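Local coordinates for septation protein imp2 (Schizosaccharomyces pombe, PDB 5C1F), which links the cytokinetic cytoskeleton to phospholipid membranes through its F-BAR domain and is required for normal septation, helping to disassemble the medial ring, at the interface of chains A and B. Sequence-based numbering; all coordinates share one arbitrary frame. Chains: chain A/B, Septation protein imp2.

Contact 1: the interface of chains A and B. Residues chain A 274-277; chain B 190, 193-194, 197.
A:Pro276 lies against the phenol ring of B:Tyr197, a proline-on-aromatic contact that illustrates how an extended tail can be held on a helical dimer. The contact belongs to the two-fold dimer interface of the F-BAR domain: the segment A:Pro274 to A:Pro277 of one chain runs along helix 162-253 of the other.

The first kind of interaction is CH-pi. CA of A:Pro276 stands 4.0 Å from the centroid of the B:Tyr197 ring, displaced from the middle of the face toward its rim. The two side chains point past one another in opposite directions, and CD of A:Pro276 lies 3.7 Å from CD2 of B:Tyr197. With an alanine at B:Tyr197, A:Pro276 would probably lose the aromatic face it lies against, leaving a gap between tail and helix.

The second kind is aliphatic. CB of A:Pro276 rests on the helix backbone itself, 3.7 Å from CA of B:Arg194, while the guanidinium is carried away along an extended chain. The preceding residue, B:Val193, turns CG1 anti to its own amide nitrogen (chi1 175°), and this methyl meets CD of A:Pro277 at 3.8 Å, the two side chains nearly perpendicular.

A third approach is made at the ring's edge, where the backbone oxygen O of A:Pro274 lies in the ring plane, 3.7 Å from CD2 of B:Tyr197.

Contact 2: the interface of chains A and B. Residues chain A 279-283; chain B 143, 183, 186-187.
The tail of one subunit docks on two helices of the other here, with A:Phe279 set among B:Tyr186, B:Gln187 and B:Ser183, and this helps to tie the two-fold F-BAR dimer together.

A:Phe279 brings the rim of its ring over one face of B:Tyr186, CD1 lying 3.6 Å above the tyrosine plane and off-centre. With CG opposite the main-chain nitrogen (chi1 -180°), the phenyl reaches toward helix 162-253, where CZ comes within 3.6 Å of OG of B:Ser183. B:Gln187, bent at its second torsion, crosses the phenylalanine at about a right angle; its carboxamide plane is turned 36° from the ring, and CG meets CD1 of A:Phe279 at 3.6 Å.

Two phenol oxygens receive tail amides. N of A:Tyr282 donates to OH of B:Tyr143 over 3.3 Å, approaching in the plane of that ring, whereas the bond from N of A:Tyr280 to OH of B:Tyr186 is weak. Within the tail, N of A:Tyr283 bonds OD1 of A:Asp281 at 3.0 Å, probably bracing the start of the 3-10 turn.

In the fold, the loop entering 3-10 helix 282-284 of chain A spans residues from helices 69-155 and 162-253 of chain B.

Contact 3: the interface of chains A and B. Residues chain A 74-75, 78, 247, 251; chain B 226-227, 229-230.
B:Met226 pushes its thioether end between A:Met78 and A:Leu251, so that a single flexible side chain from helix 162-253 of chain B reaches two helices of chain A, 69-155 and 162-252. It shows how helices pack in a coiled-coil-like F-BAR dimer, with a methionine filling the space between neighbours.

The direction of B:Met226 sets the pattern. Its chain leaves the helix extended about the second torsion (chi2 -168°) and turns only at the sulfur, which places CE deep in the groove. There the methyl lies 3.5 Å from CB of A:Met78 and 3.7 Å from CD2 of A:Leu251; the backbone oxygen of A:Ser74 lines the same spot. A:Ile247 comes at nearly a right angle to the methionine and offers CG2 to the same CE at 3.9 Å.

On one flank, A:Leu251 and B:Trp227 run past each other in opposite senses. CB of A:Leu251 lies in the plane of the indole, at its edge, while CD1 sits 3.9 Å from CE3 of B:Trp227. The leucine thus meets the six-membered ring's rim rather than stacking on its face.

A:Ile247 and B:Thr230 likewise run antiparallel, methyl against methyl, with CG2 of each 3.6 Å apart. B:Thr230 shows its methyl to chain A while its hydroxyl is engaged within its own helix: OG1 donates to a lone pair of the B:Trp227 carbonyl O, in the carbonyl plane, at 2.7 Å.

Contact 1: the interface of chains A and B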
ATOM      1  N   PRO A 274      -3.500 -23.815 -51.788  1.00 47.70           N
ATOM      2  CA  PRO A 274      -2.772 -24.766 -52.634  1.00 34.22           C
ATOM      3  C   PRO A 274      -3.705 -25.776 -53.299  1.00 41.20           C
ATOM      4  O   PRO A 274      -4.558 -26.362 -52.634  1.00 39.15           O
ATOM      5  CB  PRO A 274      -1.816 -25.459 -51.652  1.00 36.81           C
ATOM      6  CG  PRO A 274      -2.387 -25.208 -50.304  1.00 41.03           C
ATOM      7  CD  PRO A 274      -3.074 -23.882 -50.381  1.00 39.73           C
ATOM      8  N   GLN A 275      -3.541 -25.960 -54.607  1.00 41.26           N
ATOM      9  CA  GLN A 275      -4.360 -26.897 -55.367  1.00 42.98           C
ATOM     10  C   GLN A 275      -3.655 -28.240 -55.486  1.00 44.33           C
ATOM     11  O   GLN A 275      -2.431 -28.289 -55.605  1.00 41.42           O
ATOM     12  CB  GLN A 275      -4.669 -26.338 -56.759  1.00 44.54           C
ATOM     13  CG  GLN A 275      -5.388 -25.001 -56.739  1.00 48.35           C
ATOM     14  CD  GLN A 275      -6.713 -25.066 -56.008  1.00 51.20           C
ATOM     15  OE1 GLN A 275      -7.653 -25.718 -56.463  1.00 59.27           O
ATOM     16  NE2 GLN A 275      -6.794 -24.395 -54.865  1.00 46.11           N
ATOM     17  N   PRO A 276      -4.430 -29.337 -55.448  1.00 46.51           N
ATOM     18  CA  PRO A 276      -3.871 -30.684 -55.592  1.00 46.17           C
ATOM     19  C   PRO A 276      -3.109 -30.853 -56.902  1.00 48.17           C
ATOM     20  O   PRO A 276      -3.495 -30.265 -57.915  1.00 48.25           O
ATOM     21  CB  PRO A 276      -5.110 -31.587 -55.561  1.00 47.05           C
ATOM     22  CG  PRO A 276      -6.254 -30.687 -55.907  1.00 46.87           C
ATOM     23  CD  PRO A 276      -5.895 -29.365 -55.310  1.00 43.86           C
ATOM     24  N   PRO A 277      -2.028 -31.647 -56.881  1.00 48.68           N
ATOM     25  CA  PRO A 277      -1.223 -31.884 -58.083  1.00 48.28           C
ATOM     26  C   PRO A 277      -2.043 -32.578 -59.163  1.00 52.32           C
ATOM     27  O   PRO A 277      -2.851 -33.455 -58.857  1.00 51.94           O
ATOM     28  CB  PRO A 277      -0.090 -32.787 -57.582  1.00 49.69           C
ATOM     29  CG  PRO A 277      -0.069 -32.602 -56.097  1.00 51.01           C
ATOM     30  CD  PRO A 277      -1.493 -32.362 -55.711  1.00 42.53           C
TER
ATOM     31  N   VAL B 190      -4.219 -39.238 -58.396  1.00 51.93           N
ATOM     32  CA  VAL B 190      -4.604 -37.850 -58.638  1.00 44.50           C
ATOM     33  C   VAL B 190      -6.034 -37.601 -58.168  1.00 43.13           C
ATOM     34  O   VAL B 190      -6.324 -36.581 -57.540  1.00 47.30           O
ATOM     35  CB  VAL B 190      -4.478 -37.478 -60.132  1.00 43.83           C
ATOM     36  CG1 VAL B 190      -5.072 -36.104 -60.395  1.00 43.12           C
ATOM     37  CG2 VAL B 190      -3.021 -37.526 -60.575  1.00 49.94           C
ATOM     38  N   VAL B 193      -6.069 -37.656 -54.258  1.00 44.44           N
ATOM     39  CA  VAL B 193      -5.433 -36.479 -53.671  1.00 48.39           C
ATOM     40  C   VAL B 193      -6.320 -35.242 -53.795  1.00 46.31           C
ATOM     41  O   VAL B 193      -6.391 -34.429 -52.871  1.00 43.44           O
ATOM     42  CB  VAL B 193      -4.062 -36.198 -54.319  1.00 50.54           C
ATOM     43  CG1 VAL B 193      -3.464 -34.908 -53.779  1.00 49.68           C
ATOM     44  CG2 VAL B 193      -3.120 -37.351 -54.055  1.00 57.99           C
ATOM     45  N   ARG B 194      -7.007 -35.104 -54.924  1.00 48.26           N
ATOM     46  CA  ARG B 194      -7.890 -33.959 -55.124  1.00 49.98           C
ATOM     47  C   ARG B 194      -9.074 -34.024 -54.155  1.00 48.31           C
ATOM     48  O   ARG B 194      -9.585 -32.990 -53.719  1.00 45.01           O
ATOM     49  CB  ARG B 194      -8.373 -33.888 -56.578  1.00 53.67           C
ATOM     50  CG  ARG B 194      -9.837 -34.232 -56.783  1.00 61.03           C
ATOM     51  CD  ARG B 194     -10.264 -34.037 -58.227  1.00 68.90           C
ATOM     52  NE  ARG B 194     -11.598 -34.581 -58.464  1.00 78.22           N
ATOM     53  CZ  ARG B 194     -11.835 -35.801 -58.937  1.00 85.52           C
ATOM     54  NH1 ARG B 194     -10.825 -36.607 -59.238  1.00 86.01           N
ATOM     55  NH2 ARG B 194     -13.081 -36.214 -59.116  1.00 88.72           N
ATOM     56  N   TYR B 197      -7.526 -32.993 -50.672  1.00 40.36           N
ATOM     57  CA  TYR B 197      -7.270 -31.553 -50.638  1.00 39.00           C
ATOM     58  C   TYR B 197      -8.566 -30.760 -50.508  1.00 39.56           C
ATOM     59  O   TYR B 197      -8.596 -29.697 -49.882  1.00 40.03           O
ATOM     60  CB  TYR B 197      -6.515 -31.108 -51.894  1.00 35.85           C
ATOM     61  CG  TYR B 197      -5.008 -31.109 -51.763  1.00 35.61           C
ATOM     62  CD1 TYR B 197      -4.318 -32.270 -51.443  1.00 37.06           C
ATOM     63  CD2 TYR B 197      -4.273 -29.950 -51.980  1.00 39.78           C
ATOM     64  CE1 TYR B 197      -2.938 -32.275 -51.331  1.00 40.70           C
ATOM     65  CE2 TYR B 197      -2.893 -29.945 -51.872  1.00 41.51           C
ATOM     66  CZ  TYR B 197      -2.230 -31.112 -51.547  1.00 43.91           C
ATOM     67  OH  TYR B 197      -0.857 -31.114 -51.436  1.00 45.19           O
TER

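Contact 2: the interface of chains A and B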
ATOM      1  N   PHE A 279      -2.599 -34.501 -63.146  1.00 55.69           N
ATOM      2  CA  PHE A 279      -2.041 -35.601 -63.922  1.00 57.29           C
ATOM      3  C   PHE A 279      -1.130 -35.081 -65.030  1.00 62.15           C
ATOM      4  O   PHE A 279      -1.510 -34.188 -65.788  1.00 62.76           O
ATOM      5  CB  PHE A 279      -3.167 -36.451 -64.514  1.00 58.27           C
ATOM      6  CG  PHE A 279      -2.688 -37.619 -65.330  1.00 60.49           C
ATOM      7  CD1 PHE A 279      -2.353 -38.817 -64.722  1.00 62.38           C
ATOM      8  CD2 PHE A 279      -2.589 -37.524 -66.709  1.00 61.55           C
ATOM      9  CE1 PHE A 279      -1.921 -39.895 -65.471  1.00 63.72           C
ATOM     10  CE2 PHE A 279      -2.156 -38.598 -67.463  1.00 64.14           C
ATOM     11  CZ  PHE A 279      -1.821 -39.785 -66.843  1.00 65.96           C
ATOM     12  N   TYR A 280       0.071 -35.643 -65.122  1.00 62.83           N
ATOM     13  CA  TYR A 280       1.023 -35.242 -66.153  1.00 62.89           C
ATOM     14  C   TYR A 280       1.243 -36.356 -67.170  1.00 63.89           C
ATOM     15  O   TYR A 280       2.026 -37.279 -66.938  1.00 66.52           O
ATOM     16  CB  TYR A 280       2.354 -34.829 -65.524  1.00 62.75           C
ATOM     17  CG  TYR A 280       2.302 -33.487 -64.831  1.00 62.83           C
ATOM     18  CD1 TYR A 280       2.479 -32.310 -65.546  1.00 63.91           C
ATOM     19  CD2 TYR A 280       2.073 -33.395 -63.465  1.00 65.57           C
ATOM     20  CE1 TYR A 280       2.433 -31.079 -64.921  1.00 66.93           C
ATOM     21  CE2 TYR A 280       2.025 -32.167 -62.829  1.00 68.02           C
ATOM     22  CZ  TYR A 280       2.205 -31.012 -63.562  1.00 70.41           C
ATOM     23  OH  TYR A 280       2.158 -29.787 -62.934  1.00 71.29           O
ATOM     24  N   ASP A 281       0.542 -36.257 -68.295  1.00101.95           N
ATOM     25  CA  ASP A 281       0.632 -37.251 -69.357  1.00 93.16           C
ATOM     26  C   ASP A 281       1.946 -37.116 -70.118  1.00 98.74           C
ATOM     27  O   ASP A 281       2.167 -36.129 -70.817  1.00 95.76           O
ATOM     28  CB  ASP A 281      -0.552 -37.117 -70.318  1.00 92.56           C
ATOM     29  CG  ASP A 281      -0.667 -38.291 -71.273  1.00 93.28           C
ATOM     30  OD1 ASP A 281       0.105 -38.343 -72.252  1.00 96.59           O
ATOM     31  OD2 ASP A 281      -1.536 -39.160 -71.047  1.00 93.19           O
ATOM     32  N   TYR A 282       2.801 -38.124 -69.988  1.00101.02           N
ATOM     33  CA  TYR A 282       4.129 -38.117 -70.599  1.00105.89           C
ATOM     34  C   TYR A 282       4.117 -37.860 -72.110  1.00108.95           C
ATOM     35  O   TYR A 282       5.090 -37.347 -72.665  1.00109.18           O
ATOM     36  CB  TYR A 282       4.835 -39.447 -70.306  1.00107.25           C
ATOM     37  CG  TYR A 282       6.111 -39.667 -71.092  1.00109.93           C
ATOM     38  CD1 TYR A 282       7.311 -39.099 -70.683  1.00111.50           C
ATOM     39  CD2 TYR A 282       6.115 -40.449 -72.241  1.00112.62           C
ATOM     40  CE1 TYR A 282       8.477 -39.299 -71.400  1.00113.23           C
ATOM     41  CE2 TYR A 282       7.275 -40.653 -72.964  1.00113.52           C
ATOM     42  CZ  TYR A 282       8.453 -40.077 -72.540  1.00113.34           C
ATOM     43  OH  TYR A 282       9.609 -40.280 -73.258  1.00114.63           O
ATOM     44  N   TYR A 283       3.013 -38.197 -72.769  1.00110.52           N
ATOM     45  CA  TYR A 283       2.960 -38.180 -74.230  1.00112.84           C
ATOM     46  C   TYR A 283       2.534 -36.839 -74.832  1.00116.88           C
ATOM     47  O   TYR A 283       2.992 -36.472 -75.914  1.00116.88           O
ATOM     48  CB  TYR A 283       2.028 -39.290 -74.720  1.00110.54           C
ATOM     49  CG  TYR A 283       2.518 -40.673 -74.355  1.00110.19           C
ATOM     50  CD1 TYR A 283       3.365 -41.374 -75.201  1.00110.85           C
ATOM     51  CD2 TYR A 283       2.148 -41.271 -73.158  1.00109.07           C
ATOM     52  CE1 TYR A 283       3.822 -42.636 -74.873  1.00111.76           C
ATOM     53  CE2 TYR A 283       2.600 -42.534 -72.819  1.00109.43           C
ATOM     54  CZ  TYR A 283       3.437 -43.212 -73.681  1.00111.25           C
ATOM     55  OH  TYR A 283       3.891 -44.468 -73.350  1.00112.32           O
TER
ATOM     56  N   TYR B 143       5.227 -44.119 -62.870  1.00 68.01           N
ATOM     57  CA  TYR B 143       4.725 -43.924 -64.226  1.00 64.95           C
ATOM     58  C   TYR B 143       5.791 -43.356 -65.162  1.00 66.25           C
ATOM     59  O   TYR B 143       5.985 -43.861 -66.266  1.00 64.01           O
ATOM     60  CB  TYR B 143       3.502 -43.007 -64.210  1.00 64.11           C
ATOM     61  CG  TYR B 143       3.057 -42.531 -65.575  1.00 61.87           C
ATOM     62  CD1 TYR B 143       2.475 -43.406 -66.485  1.00 61.90           C
ATOM     63  CD2 TYR B 143       3.207 -41.202 -65.950  1.00 62.54           C
ATOM     64  CE1 TYR B 143       2.066 -42.972 -67.734  1.00 62.62           C
ATOM     65  CE2 TYR B 143       2.799 -40.758 -67.195  1.00 64.41           C
ATOM     66  CZ  TYR B 143       2.229 -41.645 -68.083  1.00 65.91           C
ATOM     67  OH  TYR B 143       1.822 -41.204 -69.323  1.00 67.90           O
ATOM     68  N   SER B 183      -0.339 -45.891 -65.356  1.00 67.09           N
ATOM     69  CA  SER B 183      -0.973 -44.641 -65.758  1.00 62.88           C
ATOM     70  C   SER B 183      -2.353 -44.506 -65.116  1.00 60.69           C
ATOM     71  O   SER B 183      -2.784 -43.405 -64.767  1.00 58.49           O
ATOM     72  CB  SER B 183      -1.085 -44.558 -67.280  1.00 56.38           C
ATOM     73  OG  SER B 183      -1.668 -43.331 -67.676  1.00 60.56           O
ATOM     74  N   TYR B 186      -1.680 -43.892 -61.393  1.00 56.32           N
ATOM     75  CA  TYR B 186      -1.304 -42.487 -61.314  1.00 55.11           C
ATOM     76  C   TYR B 186      -2.561 -41.617 -61.301  1.00 57.35           C
ATOM     77  O   TYR B 186      -2.705 -40.743 -60.447  1.00 52.77           O
ATOM     78  CB  TYR B 186      -0.387 -42.120 -62.491  1.00 53.27           C
ATOM     79  CG  TYR B 186       0.188 -40.712 -62.490  1.00 55.10           C
ATOM     80  CD1 TYR B 186       0.086 -39.880 -61.380  1.00 50.13           C
ATOM     81  CD2 TYR B 186       0.837 -40.219 -63.617  1.00 55.82           C
ATOM     82  CE1 TYR B 186       0.608 -38.598 -61.397  1.00 50.21           C
ATOM     83  CE2 TYR B 186       1.361 -38.943 -63.643  1.00 57.18           C
ATOM     84  CZ  TYR B 186       1.246 -38.137 -62.533  1.00 54.45           C
ATOM     85  OH  TYR B 186       1.772 -36.865 -62.563  1.00 54.63           O
ATOM     86  N   GLN B 187      -3.474 -41.870 -62.236  1.00 61.88           N
ATOM     87  CA  GLN B 187      -4.716 -41.104 -62.310  1.00 66.13           C
ATOM     88  C   GLN B 187      -5.600 -41.348 -61.088  1.00 63.09           C
ATOM     89  O   GLN B 187      -6.257 -40.426 -60.597  1.00 60.20           O
ATOM     90  CB  GLN B 187      -5.489 -41.436 -63.592  1.00 73.64           C
ATOM     91  CG  GLN B 187      -5.610 -40.268 -64.571  1.00 82.94           C
ATOM     92  CD  GLN B 187      -6.383 -39.086 -63.999  1.00 91.02           C
ATOM     93  OE1 GLN B 187      -7.180 -39.235 -63.071  1.00 95.17           O
ATOM     94  NE2 GLN B 187      -6.148 -37.902 -64.557  1.00 90.91           N
TER

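Contact 3: the interface of chains A and B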
ATOM      1  N   SER A  74      -2.437  -1.586 -24.044  1.00 24.24           N
ATOM      2  CA  SER A  74      -3.177  -1.535 -22.791  1.00 23.76           C
ATOM      3  C   SER A  74      -2.372  -2.120 -21.636  1.00 25.43           C
ATOM      4  O   SER A  74      -2.383  -1.584 -20.531  1.00 20.81           O
ATOM      5  CB  SER A  74      -4.508  -2.273 -22.928  1.00 28.81           C
ATOM      6  OG  SER A  74      -5.361  -1.599 -23.837  1.00 32.58           O
ATOM      7  N   VAL A  75      -1.671  -3.220 -21.893  1.00 18.23           N
ATOM      8  CA  VAL A  75      -0.821  -3.816 -20.872  1.00 17.97           C
ATOM      9  C   VAL A  75       0.314  -2.853 -20.525  1.00 27.28           C
ATOM     10  O   VAL A  75       0.706  -2.720 -19.364  1.00 27.43           O
ATOM     11  CB  VAL A  75      -0.248  -5.170 -21.332  1.00 18.76           C
ATOM     12  CG1 VAL A  75       0.663  -5.752 -20.271  1.00 18.18           C
ATOM     13  CG2 VAL A  75      -1.379  -6.141 -21.652  1.00 20.17           C
ATOM     14  N   MET A  78      -1.222  -0.021 -18.582  1.00 17.69           N
ATOM     15  CA  MET A  78      -1.522  -0.536 -17.252  1.00 22.25           C
ATOM     16  C   MET A  78      -0.266  -0.601 -16.387  1.00 22.89           C
ATOM     17  O   MET A  78      -0.292  -0.238 -15.209  1.00 23.28           O
ATOM     18  CB  MET A  78      -2.172  -1.917 -17.357  1.00 22.53           C
ATOM     19  CG  MET A  78      -2.719  -2.463 -16.051  1.00 35.33           C
ATOM     20  SD  MET A  78      -1.526  -3.488 -15.185  1.00 35.79           S
ATOM     21  CE  MET A  78      -1.341  -4.835 -16.354  1.00 28.77           C
ATOM     22  N   ILE A 247      -6.419   3.959 -17.160  1.00 16.32           N
ATOM     23  CA  ILE A 247      -6.349   2.597 -17.685  1.00 19.98           C
ATOM     24  C   ILE A 247      -7.663   2.244 -18.378  1.00 24.35           C
ATOM     25  O   ILE A 247      -7.668   1.732 -19.498  1.00 23.18           O
ATOM     26  CB  ILE A 247      -6.056   1.558 -16.581  1.00 15.14           C
ATOM     27  CG1 ILE A 247      -4.692   1.825 -15.943  1.00 17.20           C
ATOM     28  CG2 ILE A 247      -6.099   0.152 -17.154  1.00 14.91           C
ATOM     29  CD1 ILE A 247      -4.388   0.963 -14.731  1.00 14.37           C
ATOM     30  N   LEU A 251      -8.561   1.271 -22.244  1.00 26.19           N
ATOM     31  CA  LEU A 251      -9.251   0.023 -22.549  1.00 18.50           C
ATOM     32  C   LEU A 251     -10.508   0.272 -23.381  1.00 21.53           C
ATOM     33  O   LEU A 251     -10.806  -0.485 -24.307  1.00 26.94           O
ATOM     34  CB  LEU A 251      -9.602  -0.720 -21.259  1.00 16.77           C
ATOM     35  CG  LEU A 251      -8.415  -1.316 -20.493  1.00 15.98           C
ATOM     36  CD1 LEU A 251      -8.817  -1.747 -19.088  1.00 18.87           C
ATOM     37  CD2 LEU A 251      -7.818  -2.491 -21.256  1.00 15.79           C
TER
ATOM     38  N   MET B 226      -8.418  -6.966 -16.874  1.00 22.78           N
ATOM     39  CA  MET B 226      -7.736  -5.708 -16.589  1.00 19.15           C
ATOM     40  C   MET B 226      -8.734  -4.684 -16.062  1.00 16.50           C
ATOM     41  O   MET B 226      -8.440  -3.949 -15.119  1.00 12.80           O
ATOM     42  CB  MET B 226      -7.030  -5.162 -17.833  1.00 21.63           C
ATOM     43  CG  MET B 226      -5.668  -5.777 -18.096  1.00 32.90           C
ATOM     44  SD  MET B 226      -4.706  -4.890 -19.341  1.00 45.87           S
ATOM     45  CE  MET B 226      -5.077  -3.199 -18.890  1.00 13.29           C
ATOM     46  N   TRP B 227      -9.910  -4.639 -16.680  1.00 12.64           N
ATOM     47  CA  TRP B 227     -10.965  -3.740 -16.241  1.00 12.84           C
ATOM     48  C   TRP B 227     -11.312  -4.011 -14.783  1.00 23.11           C
ATOM     49  O   TRP B 227     -11.386  -3.087 -13.968  1.00 21.34           O
ATOM     50  CB  TRP B 227     -12.207  -3.895 -17.118  1.00 12.96           C
ATOM     51  CG  TRP B 227     -13.210  -2.815 -16.895  1.00 16.15           C
ATOM     52  CD1 TRP B 227     -14.188  -2.786 -15.942  1.00 17.02           C
ATOM     53  CD2 TRP B 227     -13.334  -1.595 -17.635  1.00 17.90           C
ATOM     54  NE1 TRP B 227     -14.914  -1.623 -16.045  1.00 22.24           N
ATOM     55  CE2 TRP B 227     -14.411  -0.875 -17.078  1.00 18.50           C
ATOM     56  CE3 TRP B 227     -12.641  -1.043 -18.717  1.00 18.48           C
ATOM     57  CZ2 TRP B 227     -14.810   0.368 -17.565  1.00 18.31           C
ATOM     58  CZ3 TRP B 227     -13.040   0.191 -19.201  1.00 23.54           C
ATOM     59  CH2 TRP B 227     -14.113   0.883 -18.624  1.00 23.30           C
ATOM     60  N   PHE B 229      -9.497  -5.419 -12.550  1.00 17.02           N
ATOM     61  CA  PHE B 229      -8.359  -4.974 -11.752  1.00 21.22           C
ATOM     62  C   PHE B 229      -8.478  -3.499 -11.351  1.00 23.90           C
ATOM     63  O   PHE B 229      -8.225  -3.146 -10.201  1.00 27.06           O
ATOM     64  CB  PHE B 229      -7.058  -5.214 -12.521  1.00 19.94           C
ATOM     65  CG  PHE B 229      -5.863  -4.543 -11.912  1.00 24.61           C
ATOM     66  CD1 PHE B 229      -5.339  -4.989 -10.709  1.00 25.72           C
ATOM     67  CD2 PHE B 229      -5.260  -3.468 -12.545  1.00 21.27           C
ATOM     68  CE1 PHE B 229      -4.239  -4.370 -10.143  1.00 27.88           C
ATOM     69  CE2 PHE B 229      -4.156  -2.846 -11.985  1.00 24.85           C
ATOM     70  CZ  PHE B 229      -3.645  -3.298 -10.781  1.00 29.24           C
ATOM     71  N   THR B 230      -8.877  -2.645 -12.291  1.00 19.86           N
ATOM     72  CA  THR B 230      -8.996  -1.213 -12.009  1.00 21.35           C
ATOM     73  C   THR B 230     -10.188  -0.889 -11.108  1.00 23.29           C
ATOM     74  O   THR B 230     -10.125   0.037 -10.297  1.00 13.79           O
ATOM     75  CB  THR B 230      -9.132  -0.383 -13.301  1.00 13.28           C
ATOM     76  OG1 THR B 230     -10.453  -0.528 -13.833  1.00 14.10           O
ATOM     77  CG2 THR B 230      -8.110  -0.822 -14.333  1.00 14.14           C
TER

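Contact 1 and contact 2 are neighbours, their C-alpha centres about 15 Å apart, and form successive stretches of one continuous chain A tail on chain B. Contact 3 has its C-alpha centre about 48 Å from that of contact 1 and about 62 Å from that of contact 2, and joins helices to one another. Helix 162-253 of chain B takes part in all three, and helix 69-155 appears from chain B in contact 2 and from chain A in contact 3. Two-fold symmetry repeats each contact with the chains exchanged, so helix packing and each tail lying on its partner probably both stabilise the elongated dimer.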